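Local structure of Dbv8 protein (Nonomuraea, 4MFZ) at residues W157-Q162 and T186-G191; V167-R172 and G178-W183; P182-L187 and G214-E219. The protein probably transfers long aliphatic acyl groups from acyl-CoA donors such as decanoyl-CoA to an amine of a glycopeptide antibiotic, as a GNAT-type N-acyltransferase. One frame throughout, in Å; residues are numbered along the deposited sequence.

Interaction 1: W157-Q162 and T186-G191; sequences WETLTQ and TLLVRG
The hydroxyl of Thr159 is gripped twice: OG1 is hydrogen-bonded to Thr155 O, one turn back in its own helix, and to Arg195 N. This fixes the rotation of the side chain and commits its methyl to Leu188. The contact packs the end of helix 153-160 and the start of helix 162-174 against helix 182-192 inside the N-terminal acyltransferase domain, and Leu188 supplies the share of helix 182-192. With CG trans to the main-chain nitrogen (chi1 -177°), Leu188 reaches across and runs past Thr159 in the opposite direction, CG2 of Thr159 lying 3.8 Å from Leu188 CD1. The same CD1 sits 3.4 Å from Thr159 O, which also takes the backbone bond from Gln162 N, and 3.6 Å from Gln162 CB. Gln162 contributes CB and, more loosely, CG before its chain bends off at chi2; its OE1 is hydrogen-bonded to Gln200 NE2. The other branch, Leu188 CD2, meets Leu160 CD2 with the two side chains at about a right angle; Phe135 and Leu139 of helix 130-148 also border Leu160. Beyond Leu188 the helix ends in a Schellman motif, Gly191 N returning to Leu188 O at 3.0 Å and Leu192 N to Leu187 O.

Interaction 2: V167-R172 and G178-W183; sequences VAIHRR and GTNMPW
A chi1 of -169° puts CG of His170 opposite the main-chain nitrogen, which swings the imidazole out from helix 162-174 and lays one face against Gly178; Asn180 has a similar chi1 (-176°), which carries its amide back to Ile169. Over the His170 ring, Gly178 CA sits almost centrally, 3.5 Å from the centroid and 13° off the normal, a CH-pi contact made possible by the lack of a side chain at this position. The ring is held in place by its ND1, which is hydrogen-bonded to Glu176 O. Gly178 N is also near ND1, but the angle is poor and the two are not bonded; that N-H is instead given to a water at 2.8 Å, and the water reaches on to Val167 O at 2.9 Å. Gly178 O in turn receives a nearly straight CA-H...O contact from Val167 CA, 3.3 Å away.

In the fold this is the loop of a helical hairpin, joining the nearly antiparallel helices 162-174 and 182-192: the chain returns beside helix 162-174, crosses it from Gly178 to Asn180 and enters helix 182-192, with Met181 in the N-cap position. Backbone hydrogen bonding of Asn180 with Ser166 holds the crossing part of the loop to the helix.

Further along, the contact passes to a methyl on an amide. CG2 of Ile169 lies over a face of the Asn180 amide, 3.5 Å from CG and nearly as close to ND2, so the flat group is covered by a methyl rather than bonded to it. Beside Gly178, Thr179 CG2 approaches Val167 CG2 at 4.3 Å, while the Thr179 side chain, pointing away from 167-172, also touches His131 and Val132 of helix 130-148.

Interaction 3: P182-L187 and G214-E219; sequences PWWLTL and GLHIPE. With MFK (decanoyl-CoA), chain B.
The six-membered ring of Trp184 and the imidazole of His216 lie against each other with centroids 4.2 Å apart and planes inclined at 38°, too oblique for a stack and too shallow for an edge-to-face pair. In Trp184 the N-CA-CB-CG torsion is extended (chi1 -171°), which sends the indole off helix 182-192 toward strand 211-216, and the two side chains pass each other in opposite senses. The corner atom CH2 does the closest touching: it stands over one face of the imidazole, displaced toward the rim, and comes 3.3 Å from His216 CD2. Conversely, ND1 of His216 lies over a face of the indole. At the edge of the imidazole, in its plane, is Gly214 O.

The indole thus bridges the two domains, its origin in the N-terminal domain and its far end on the central sheet of the GNAT-like domain. Trp184 NE1 makes a weak hydrogen bond to Gln200 OE1, and Val193 and Asn202 also touch its side chain.

Next to the histidine, the chain just beyond the strand end holds decanoyl-CoA in the manner of the GNAT fold, where pantetheine is bound by main-chain bonds as if it were a neighbouring strand. Ile217 uses both polar atoms of the same backbone edge: its O accepts from NAF of the pantetheine arm at 2.8 Å in an almost straight bond (173°), and its N donates to the thioester oxygen OAL, also at 2.8 Å but more bent. OAL is near His216 CA as well, 3.2 Å away, while Leu215 O lies 3.4 Å from CBZ of the acyl chain. An N-H directed at the thioester carbonyl would probably polarise it, consistent with activation of the acyl group toward an attacking amine.

Helix 182-192 takes part in all three interactions: its entry in interaction 2, its first turns in interaction 3 and its final turns in interaction 1. Interactions 1 and 2 are buried within the N-terminal domain. Interaction 1 is almost wholly aliphatic, as suits helices packed side by side, whereas interaction 2, at a chain reversal, depends on main-chain atoms, a bound water and a histidine face. Interaction 3 is only partly buried; it crosses to the C-terminal domain and pairs aromatic rings beside the acyl-CoA. Gln162 joins interactions 1 and 3 by packing its CG on Leu185 CD2, and Thr179 joins interactions 2 and 3 through CG2 against Leu185 CD1.

Interaction 1: W157-Q162 and T186-G191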
loop_
_atom_site.group_PDB
_atom_site.type_symbol
_atom_site.label_atom_id
_atom_site.label_comp_id
_atom_site.label_asym_id
_atom_site.label_seq_id
_atom_site.Cartn_x
_atom_site.Cartn_y
_atom_site.Cartn_z
ATOM N N TRP A 157 11.122 9.367 -5.488
ATOM C CA TRP A 157 10.696 8.622 -6.705
ATOM C C TRP A 157 10.543 7.141 -6.558
ATOM O O TRP A 157 9.570 6.580 -7.063
ATOM C CB TRP A 157 11.436 9.055 -7.987
ATOM C CG TRP A 157 10.871 10.400 -8.399
ATOM C CD1 TRP A 157 11.434 11.652 -8.201
ATOM C CD2 TRP A 157 9.541 10.671 -8.998
ATOM N NE1 TRP A 157 10.588 12.648 -8.646
ATOM C CE2 TRP A 157 9.438 12.126 -9.129
ATOM C CE3 TRP A 157 8.481 9.879 -9.423
ATOM C CZ2 TRP A 157 8.321 12.741 -9.671
ATOM C CZ3 TRP A 157 7.352 10.507 -9.958
ATOM C CH2 TRP A 157 7.283 11.907 -10.087
ATOM N N GLU A 158 11.471 6.502 -5.849
ATOM C CA GLU A 158 11.390 5.075 -5.545
ATOM C C GLU A 158 10.211 4.755 -4.607
ATOM O O GLU A 158 9.580 3.701 -4.705
ATOM C CB GLU A 158 12.712 4.600 -4.927
ATOM C CG GLU A 158 12.736 3.129 -4.534
ATOM C CD GLU A 158 14.058 2.449 -4.869
ATOM O OE1 GLU A 158 14.656 2.810 -5.913
ATOM O OE2 GLU A 158 14.509 1.572 -4.086
ATOM N N THR A 159 9.940 5.650 -3.669
ATOM C CA THR A 159 8.784 5.477 -2.789
ATOM C C THR A 159 7.468 5.559 -3.574
ATOM O O THR A 159 6.584 4.723 -3.407
ATOM C CB THR A 159 8.819 6.546 -1.704
ATOM O OG1 THR A 159 9.994 6.337 -0.916
ATOM C CG2 THR A 159 7.584 6.494 -0.807
ATOM N N LEU A 160 7.372 6.550 -4.456
ATOM C CA LEU A 160 6.155 6.826 -5.188
ATOM C C LEU A 160 5.748 5.687 -6.128
ATOM O O LEU A 160 4.545 5.539 -6.410
ATOM C CB LEU A 160 6.280 8.155 -5.959
ATOM C CG LEU A 160 6.252 9.432 -5.111
ATOM C CD1 LEU A 160 6.407 10.613 -6.036
ATOM C CD2 LEU A 160 4.975 9.595 -4.252
ATOM N N THR A 161 6.727 4.877 -6.592
ATOM C CA THR A 161 6.431 3.723 -7.471
ATOM C C THR A 161 5.494 2.677 -6.863
ATOM O O THR A 161 5.025 1.787 -7.581
ATOM C CB THR A 161 7.677 2.954 -7.991
ATOM O OG1 THR A 161 8.301 2.252 -6.903
ATOM C CG2 THR A 161 8.669 3.877 -8.651
ATOM N N GLN A 162 5.213 2.759 -5.560
ATOM C CA GLN A 162 4.158 1.899 -4.999
ATOM C C GLN A 162 2.843 2.046 -5.791
ATOM O O GLN A 162 2.066 1.097 -5.883
ATOM C CB GLN A 162 3.927 2.144 -3.489
ATOM C CG GLN A 162 2.723 1.401 -2.898
ATOM C CD GLN A 162 2.966 -0.101 -2.765
ATOM O OE1 GLN A 162 4.011 -0.525 -2.317
ATOM N NE2 GLN A 162 1.996 -0.907 -3.167
ATOM N N THR A 186 -2.734 5.590 0.598
ATOM C CA THR A 186 -3.097 6.740 1.463
ATOM C C THR A 186 -2.016 7.082 2.481
ATOM O O THR A 186 -1.559 8.227 2.554
ATOM C CB THR A 186 -4.473 6.540 2.149
ATOM O OG1 THR A 186 -5.456 6.420 1.141
ATOM C CG2 THR A 186 -4.855 7.718 2.991
ATOM N N LEU A 187 -1.584 6.093 3.246
ATOM C CA LEU A 187 -0.488 6.279 4.185
ATOM C C LEU A 187 0.821 6.798 3.525
ATOM O O LEU A 187 1.501 7.681 4.064
ATOM C CB LEU A 187 -0.251 4.958 4.891
ATOM C CG LEU A 187 0.420 5.016 6.250
ATOM C CD1 LEU A 187 -0.507 5.742 7.240
ATOM C CD2 LEU A 187 0.717 3.583 6.698
ATOM N N LEU A 188 1.144 6.263 2.357
ATOM C CA LEU A 188 2.361 6.628 1.629
ATOM C C LEU A 188 2.280 8.065 1.113
ATOM O O LEU A 188 3.216 8.849 1.271
ATOM C CB LEU A 188 2.572 5.667 0.467
ATOM C CG LEU A 188 3.867 5.891 -0.346
ATOM C CD1 LEU A 188 4.381 4.545 -0.886
ATOM C CD2 LEU A 188 3.602 6.870 -1.466
ATOM N N VAL A 189 1.144 8.422 0.526
ATOM C CA VAL A 189 0.990 9.762 -0.025
ATOM C C VAL A 189 0.759 10.853 1.045
ATOM O O VAL A 189 0.861 12.045 0.738
ATOM C CB VAL A 189 -0.065 9.823 -1.182
ATOM C CG1 VAL A 189 -1.434 10.215 -0.668
ATOM C CG2 VAL A 189 0.374 10.841 -2.226
ATOM N N ARG A 190 0.482 10.432 2.281
ATOM C CA ARG A 190 0.536 11.312 3.439
ATOM C C ARG A 190 1.929 11.415 4.060
ATOM O O ARG A 190 2.046 11.893 5.182
ATOM C CB ARG A 190 -0.422 10.850 4.531
ATOM C CG ARG A 190 -1.873 11.249 4.361
ATOM C CD ARG A 190 -2.702 10.651 5.507
ATOM N NE ARG A 190 -2.377 11.310 6.759
ATOM C CZ ARG A 190 -2.027 10.714 7.896
ATOM N NH1 ARG A 190 -2.010 9.404 8.006
ATOM N NH2 ARG A 190 -1.710 11.474 8.941
ATOM N N GLY A 191 2.975 10.967 3.352
ATOM C CA GLY A 191 4.362 11.196 3.798
ATOM C C GLY A 191 4.808 10.314 4.946
ATOM O O GLY A 191 5.745 10.651 5.651
#

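Interaction 2: V167-R172 and G178-W183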
loop_
_atom_site.group_PDB
_atom_site.type_symbol
_atom_site.label_atom_id
_atom_site.label_comp_id
_atom_site.label_asym_id
_atom_site.label_seq_id
_atom_site.Cartn_x
_atom_site.Cartn_y
_atom_site.Cartn_z
ATOM N N VAL A 167 -1.655 -0.824 -8.679
ATOM C CA VAL A 167 -2.428 -1.017 -9.917
ATOM C C VAL A 167 -2.147 -2.407 -10.519
ATOM O O VAL A 167 -3.087 -3.165 -10.857
ATOM C CB VAL A 167 -2.137 0.098 -10.935
ATOM C CG1 VAL A 167 -2.817 -0.175 -12.275
ATOM C CG2 VAL A 167 -2.581 1.452 -10.376
ATOM N N ALA A 168 -0.866 -2.749 -10.634
ATOM C CA ALA A 168 -0.445 -4.053 -11.183
ATOM C C ALA A 168 -1.013 -5.239 -10.421
ATOM O O ALA A 168 -1.476 -6.203 -11.023
ATOM C CB ALA A 168 1.090 -4.145 -11.230
ATOM N N ILE A 169 -0.977 -5.168 -9.089
ATOM C CA ILE A 169 -1.505 -6.248 -8.270
ATOM C C ILE A 169 -3.004 -6.422 -8.488
ATOM O O ILE A 169 -3.500 -7.564 -8.572
ATOM C CB ILE A 169 -1.227 -6.025 -6.785
ATOM C CG1 ILE A 169 0.255 -6.304 -6.492
ATOM C CG2 ILE A 169 -2.144 -6.889 -5.935
ATOM C CD1 ILE A 169 0.706 -5.763 -5.141
ATOM N N HIS A 170 -3.724 -5.306 -8.602
ATOM C CA HIS A 170 -5.174 -5.400 -8.839
ATOM C C HIS A 170 -5.471 -6.141 -10.129
ATOM O O HIS A 170 -6.286 -7.061 -10.130
ATOM C CB HIS A 170 -5.863 -4.037 -8.796
ATOM C CG HIS A 170 -7.373 -4.117 -8.766
ATOM N ND1 HIS A 170 -8.109 -4.358 -9.874
ATOM C CD2 HIS A 170 -8.282 -3.960 -7.718
ATOM C CE1 HIS A 170 -9.424 -4.361 -9.550
ATOM N NE2 HIS A 170 -9.529 -4.119 -8.234
ATOM N N ARG A 171 -4.792 -5.778 -11.212
ATOM C CA ARG A 171 -5.038 -6.417 -12.488
ATOM C C ARG A 171 -4.574 -7.884 -12.469
ATOM O O ARG A 171 -5.149 -8.729 -13.149
ATOM C CB ARG A 171 -4.366 -5.655 -13.630
ATOM C CG ARG A 171 -4.721 -6.241 -15.008
ATOM C CD ARG A 171 -4.336 -5.359 -16.190
ATOM N NE ARG A 171 -5.091 -4.098 -16.236
ATOM C CZ ARG A 171 -6.348 -3.974 -16.664
ATOM N NH1 ARG A 171 -7.029 -5.028 -17.092
ATOM N NH2 ARG A 171 -6.930 -2.783 -16.670
ATOM N N ARG A 172 -3.530 -8.173 -11.699
ATOM C CA ARG A 172 -3.012 -9.530 -11.612
ATOM C C ARG A 172 -3.999 -10.403 -10.847
ATOM O O ARG A 172 -4.285 -11.508 -11.261
ATOM C CB ARG A 172 -1.617 -9.554 -10.965
ATOM C CG ARG A 172 -0.996 -10.937 -10.910
ATOM C CD ARG A 172 0.393 -10.938 -10.285
ATOM N NE ARG A 172 0.454 -11.962 -9.240
ATOM C CZ ARG A 172 1.543 -12.642 -8.877
ATOM N NH1 ARG A 172 2.703 -12.432 -9.494
ATOM N NH2 ARG A 172 1.465 -13.556 -7.904
ATOM N N GLY A 178 -7.795 -1.471 -11.256
ATOM C CA GLY A 178 -8.058 -0.926 -9.936
ATOM C C GLY A 178 -6.783 -0.676 -9.153
ATOM O O GLY A 178 -5.692 -0.712 -9.705
ATOM N N THR A 179 -6.954 -0.380 -7.870
ATOM C CA THR A 179 -5.856 -0.200 -6.931
ATOM C C THR A 179 -6.062 -1.216 -5.812
ATOM O O THR A 179 -7.133 -1.272 -5.197
ATOM C CB THR A 179 -5.858 1.216 -6.292
ATOM O OG1 THR A 179 -7.184 1.544 -5.844
ATOM C CG2 THR A 179 -5.402 2.266 -7.250
ATOM N N ASN A 180 -5.044 -2.024 -5.566
ATOM C CA ASN A 180 -4.997 -2.913 -4.432
ATOM C C ASN A 180 -4.671 -2.093 -3.181
ATOM O O ASN A 180 -3.879 -1.144 -3.240
ATOM C CB ASN A 180 -3.900 -3.982 -4.653
ATOM C CG ASN A 180 -3.857 -5.010 -3.536
ATOM O OD1 ASN A 180 -4.831 -5.723 -3.291
ATOM N ND2 ASN A 180 -2.723 -5.095 -2.852
ATOM N N MET A 181 -5.289 -2.462 -2.064
ATOM C CA MET A 181 -4.967 -1.885 -0.751
ATOM C C MET A 181 -4.772 -0.351 -0.724
ATOM O O MET A 181 -3.672 0.153 -0.487
ATOM C CB MET A 181 -3.802 -2.671 -0.122
ATOM C CG MET A 181 -4.202 -4.086 0.268
ATOM S SD MET A 181 -5.553 -4.174 1.502
ATOM C CE MET A 181 -7.041 -3.576 0.676
ATOM N N PRO A 182 -5.854 0.397 -1.001
ATOM C CA PRO A 182 -5.720 1.850 -1.030
ATOM C C PRO A 182 -5.333 2.489 0.316
ATOM O O PRO A 182 -4.804 3.612 0.312
ATOM C CB PRO A 182 -7.085 2.345 -1.532
ATOM C CG PRO A 182 -8.033 1.204 -1.343
ATOM C CD PRO A 182 -7.209 -0.061 -1.389
ATOM N N TRP A 183 -5.560 1.805 1.443
ATOM C CA TRP A 183 -5.116 2.352 2.743
ATOM C C TRP A 183 -3.611 2.527 2.757
ATOM O O TRP A 183 -3.094 3.438 3.431
ATOM C CB TRP A 183 -5.561 1.480 3.933
ATOM C CG TRP A 183 -4.716 0.226 4.079
ATOM C CD1 TRP A 183 -4.847 -0.968 3.364
ATOM C CD2 TRP A 183 -3.535 0.023 4.953
ATOM N NE1 TRP A 183 -3.874 -1.871 3.724
ATOM C CE2 TRP A 183 -3.047 -1.341 4.672
ATOM C CE3 TRP A 183 -2.854 0.807 5.895
ATOM C CZ2 TRP A 183 -1.931 -1.886 5.341
ATOM C CZ3 TRP A 183 -1.731 0.249 6.552
ATOM C CH2 TRP A 183 -1.288 -1.064 6.285
HETATM O O HOH W 1 -5.387 -2.305 -12.306
#

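Interaction 3: P182-L187 and G214-E219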
loop_
_atom_site.group_PDB
_atom_site.type_symbol
_atom_site.label_atom_id
_atom_site.label_comp_id
_atom_site.label_asym_id
_atom_site.label_seq_id
_atom_site.Cartn_x
_atom_site.Cartn_y
_atom_site.Cartn_z
ATOM N N PRO A 182 -5.854 0.397 -1.001
ATOM C CA PRO A 182 -5.720 1.850 -1.030
ATOM C C PRO A 182 -5.333 2.489 0.316
ATOM O O PRO A 182 -4.804 3.612 0.312
ATOM C CB PRO A 182 -7.085 2.345 -1.532
ATOM C CG PRO A 182 -8.033 1.204 -1.343
ATOM C CD PRO A 182 -7.209 -0.061 -1.389
ATOM N N TRP A 183 -5.560 1.805 1.443
ATOM C CA TRP A 183 -5.116 2.352 2.743
ATOM C C TRP A 183 -3.611 2.527 2.757
ATOM O O TRP A 183 -3.094 3.438 3.431
ATOM C CB TRP A 183 -5.561 1.480 3.933
ATOM C CG TRP A 183 -4.716 0.226 4.079
ATOM C CD1 TRP A 183 -4.847 -0.968 3.364
ATOM C CD2 TRP A 183 -3.535 0.023 4.953
ATOM N NE1 TRP A 183 -3.874 -1.871 3.724
ATOM C CE2 TRP A 183 -3.047 -1.341 4.672
ATOM C CE3 TRP A 183 -2.854 0.807 5.895
ATOM C CZ2 TRP A 183 -1.931 -1.886 5.341
ATOM C CZ3 TRP A 183 -1.731 0.249 6.552
ATOM C CH2 TRP A 183 -1.288 -1.064 6.285
ATOM N N TRP A 184 -2.889 1.665 2.024
ATOM C CA TRP A 184 -1.427 1.764 1.949
ATOM C C TRP A 184 -0.990 2.944 1.087
ATOM O O TRP A 184 -0.156 3.755 1.520
ATOM C CB TRP A 184 -0.829 0.439 1.480
ATOM C CG TRP A 184 0.672 0.321 1.551
ATOM C CD1 TRP A 184 1.565 0.130 0.483
ATOM C CD2 TRP A 184 1.516 0.339 2.753
ATOM N NE1 TRP A 184 2.849 0.021 0.932
ATOM C CE2 TRP A 184 2.890 0.136 2.289
ATOM C CE3 TRP A 184 1.273 0.463 4.121
ATOM C CZ2 TRP A 184 3.958 0.088 3.167
ATOM C CZ3 TRP A 184 2.359 0.429 4.994
ATOM C CH2 TRP A 184 3.671 0.246 4.521
ATOM N N LEU A 185 -1.560 3.087 -0.115
ATOM C CA LEU A 185 -1.329 4.287 -0.930
ATOM C C LEU A 185 -1.615 5.568 -0.141
ATOM O O LEU A 185 -0.823 6.510 -0.222
ATOM C CB LEU A 185 -2.162 4.305 -2.215
ATOM C CG LEU A 185 -1.994 3.179 -3.230
ATOM C CD1 LEU A 185 -3.012 3.347 -4.370
ATOM C CD2 LEU A 185 -0.553 3.170 -3.740
ATOM N N THR A 186 -2.734 5.590 0.598
ATOM C CA THR A 186 -3.097 6.740 1.463
ATOM C C THR A 186 -2.016 7.082 2.481
ATOM O O THR A 186 -1.559 8.227 2.554
ATOM C CB THR A 186 -4.473 6.540 2.149
ATOM O OG1 THR A 186 -5.456 6.420 1.141
ATOM C CG2 THR A 186 -4.855 7.718 2.991
ATOM N N LEU A 187 -1.584 6.093 3.246
ATOM C CA LEU A 187 -0.488 6.279 4.185
ATOM C C LEU A 187 0.821 6.798 3.525
ATOM O O LEU A 187 1.501 7.681 4.064
ATOM C CB LEU A 187 -0.251 4.958 4.891
ATOM C CG LEU A 187 0.420 5.016 6.250
ATOM C CD1 LEU A 187 -0.507 5.742 7.240
ATOM C CD2 LEU A 187 0.717 3.583 6.698
ATOM N N GLY A 214 6.942 0.254 10.970
ATOM C CA GLY A 214 6.292 -0.889 10.339
ATOM C C GLY A 214 7.168 -1.261 9.148
ATOM O O GLY A 214 7.531 -0.388 8.376
ATOM N N LEU A 215 7.556 -2.525 9.031
ATOM C CA LEU A 215 8.423 -2.950 7.934
ATOM C C LEU A 215 7.580 -3.744 6.963
ATOM O O LEU A 215 6.813 -4.580 7.401
ATOM C CB LEU A 215 9.628 -3.775 8.451
ATOM C CG LEU A 215 10.757 -4.080 7.447
ATOM C CD1 LEU A 215 12.136 -4.030 8.077
ATOM C CD2 LEU A 215 10.527 -5.422 6.768
ATOM N N HIS A 216 7.682 -3.438 5.658
ATOM C CA HIS A 216 6.919 -4.130 4.605
ATOM C C HIS A 216 7.808 -4.500 3.432
ATOM O O HIS A 216 8.678 -3.704 3.015
ATOM C CB HIS A 216 5.737 -3.286 4.133
ATOM C CG HIS A 216 4.716 -3.017 5.221
ATOM N ND1 HIS A 216 3.488 -3.583 5.228
ATOM C CD2 HIS A 216 4.798 -2.247 6.397
ATOM C CE1 HIS A 216 2.801 -3.173 6.329
ATOM N NE2 HIS A 216 3.611 -2.361 7.049
ATOM N N ILE A 217 7.618 -5.710 2.907
ATOM C CA ILE A 217 8.379 -6.182 1.734
ATOM C C ILE A 217 7.510 -6.077 0.482
ATOM O O ILE A 217 6.557 -6.851 0.319
ATOM C CB ILE A 217 8.921 -7.616 1.898
ATOM C CG1 ILE A 217 9.859 -7.685 3.115
ATOM C CG2 ILE A 217 9.650 -8.059 0.628
ATOM C CD1 ILE A 217 10.215 -9.087 3.556
ATOM N N PRO A 218 7.803 -5.093 -0.387
ATOM C CA PRO A 218 6.919 -5.001 -1.545
ATOM C C PRO A 218 7.267 -6.092 -2.524
ATOM O O PRO A 218 8.327 -6.747 -2.404
ATOM C CB PRO A 218 7.193 -3.607 -2.133
ATOM C CG PRO A 218 8.494 -3.166 -1.546
ATOM C CD PRO A 218 8.851 -4.062 -0.375
ATOM N N GLU A 219 6.334 -6.321 -3.443
ATOM C CA GLU A 219 6.477 -7.352 -4.453
ATOM C C GLU A 219 7.510 -7.019 -5.508
ATOM O O GLU A 219 8.255 -7.901 -5.916
ATOM C CB GLU A 219 5.155 -7.580 -5.144
ATOM C CG GLU A 219 5.284 -8.573 -6.265
ATOM C CD GLU A 219 4.214 -9.606 -6.160
ATOM O OE1 GLU A 219 3.049 -9.198 -5.934
ATOM O OE2 GLU A 219 4.553 -10.803 -6.276
HETATM C CCG MFK B . 12.637 -12.681 5.662
HETATM C CCF MFK B . 12.912 -11.836 6.904
HETATM C CCE MFK B . 11.873 -10.741 7.006
HETATM C CCD MFK B . 10.630 -11.322 7.631
HETATM C CCC MFK B . 9.832 -10.184 8.236
HETATM C CCB MFK B . 8.505 -10.052 7.530
HETATM C CCA MFK B . 7.621 -9.161 8.384
HETATM C CBZ MFK B . 7.349 -7.884 7.605
HETATM C CAK MFK B . 5.884 -7.831 7.218
HETATM C CAJ MFK B . 5.750 -7.849 5.689
HETATM O OAL MFK B . 6.581 -7.311 4.951
HETATM S SAI MFK B . 4.307 -8.669 5.126
HETATM C CAH MFK B . 4.494 -8.599 3.294
HETATM C CAG MFK B . 5.566 -9.563 2.776
HETATM N NAF MFK B . 5.673 -9.334 1.325
HETATM C CAE MFK B . 5.443 -10.296 0.412
HETATM O OAM MFK B . 5.172 -11.462 0.691
HETATM C CAD MFK B . 5.591 -9.843 -1.056
HETATM C CAC MFK B . 5.547 -11.067 -1.992
HETATM N NAB MFK B . 6.599 -12.041 -1.633
HETATM C CAA MFK B . 7.751 -12.028 -2.320
HETATM O OAO MFK B . 7.975 -11.229 -3.242
HETATM C CAN MFK B . 8.790 -13.094 -1.940
HETATM O OAU MFK B . 8.202 -14.112 -1.099
HETATM C CAP MFK B . 10.059 -12.505 -1.285
HETATM C CAR MFK B . 9.674 -11.719 -0.041
HETATM C CAS MFK B . 10.828 -11.573 -2.217
HETATM C CAQ MFK B . 10.982 -13.652 -0.882
HETATM O OAT MFK B . 11.308 -14.373 -2.050
HETATM P PAV MFK B . 12.712 -15.145 -2.230
HETATM O OAX MFK B . 13.847 -14.256 -1.936
HETATM O OAW MFK B . 12.673 -15.852 -3.543
HETATM O OAY MFK B . 12.512 -16.188 -1.020
HETATM P PAZ MFK B . 13.279 -17.580 -0.792
HETATM O OBA MFK B . 13.006 -17.956 0.716
HETATM O OBB MFK B . 14.728 -17.527 -1.078
HETATM O "O5'" MFK B . 12.403 -18.682 -1.573
HETATM C "C5'" MFK B . 12.705 -20.059 -1.576
HETATM C "C4'" MFK B . 11.698 -20.747 -2.504
HETATM O "O4'" MFK B . 10.312 -20.233 -2.412
HETATM C "C3'" MFK B . 12.066 -20.539 -3.954
HETATM O "O3'" MFK B . 11.616 -21.687 -4.673
HETATM P PBV MFK B . 12.614 -22.365 -5.757
HETATM O OBW MFK B . 12.579 -21.316 -6.943
HETATM O OBY MFK B . 11.852 -23.737 -6.181
HETATM O OBX MFK B . 14.006 -22.520 -5.342
HETATM C "C2'" MFK B . 11.231 -19.303 -4.301
HETATM O "O2'" MFK B . 11.031 -19.121 -5.690
HETATM C "C1'" MFK B . 9.919 -19.622 -3.651
HETATM N N9 MFK B . 9.138 -18.387 -3.379
HETATM C C8 MFK B . 9.374 -17.494 -2.410
HETATM N N7 MFK B . 8.439 -16.539 -2.498
HETATM C C5 MFK B . 7.593 -16.872 -3.485
HETATM C C4 MFK B . 8.038 -18.013 -4.022
HETATM N N3 MFK B . 7.359 -18.608 -5.015
HETATM C C2 MFK B . 6.168 -18.026 -5.684
HETATM N N1 MFK B . 5.784 -16.770 -5.010
HETATM C C6 MFK B . 6.485 -16.279 -3.978
HETATM N N6 MFK B . 6.085 -15.147 -3.404
#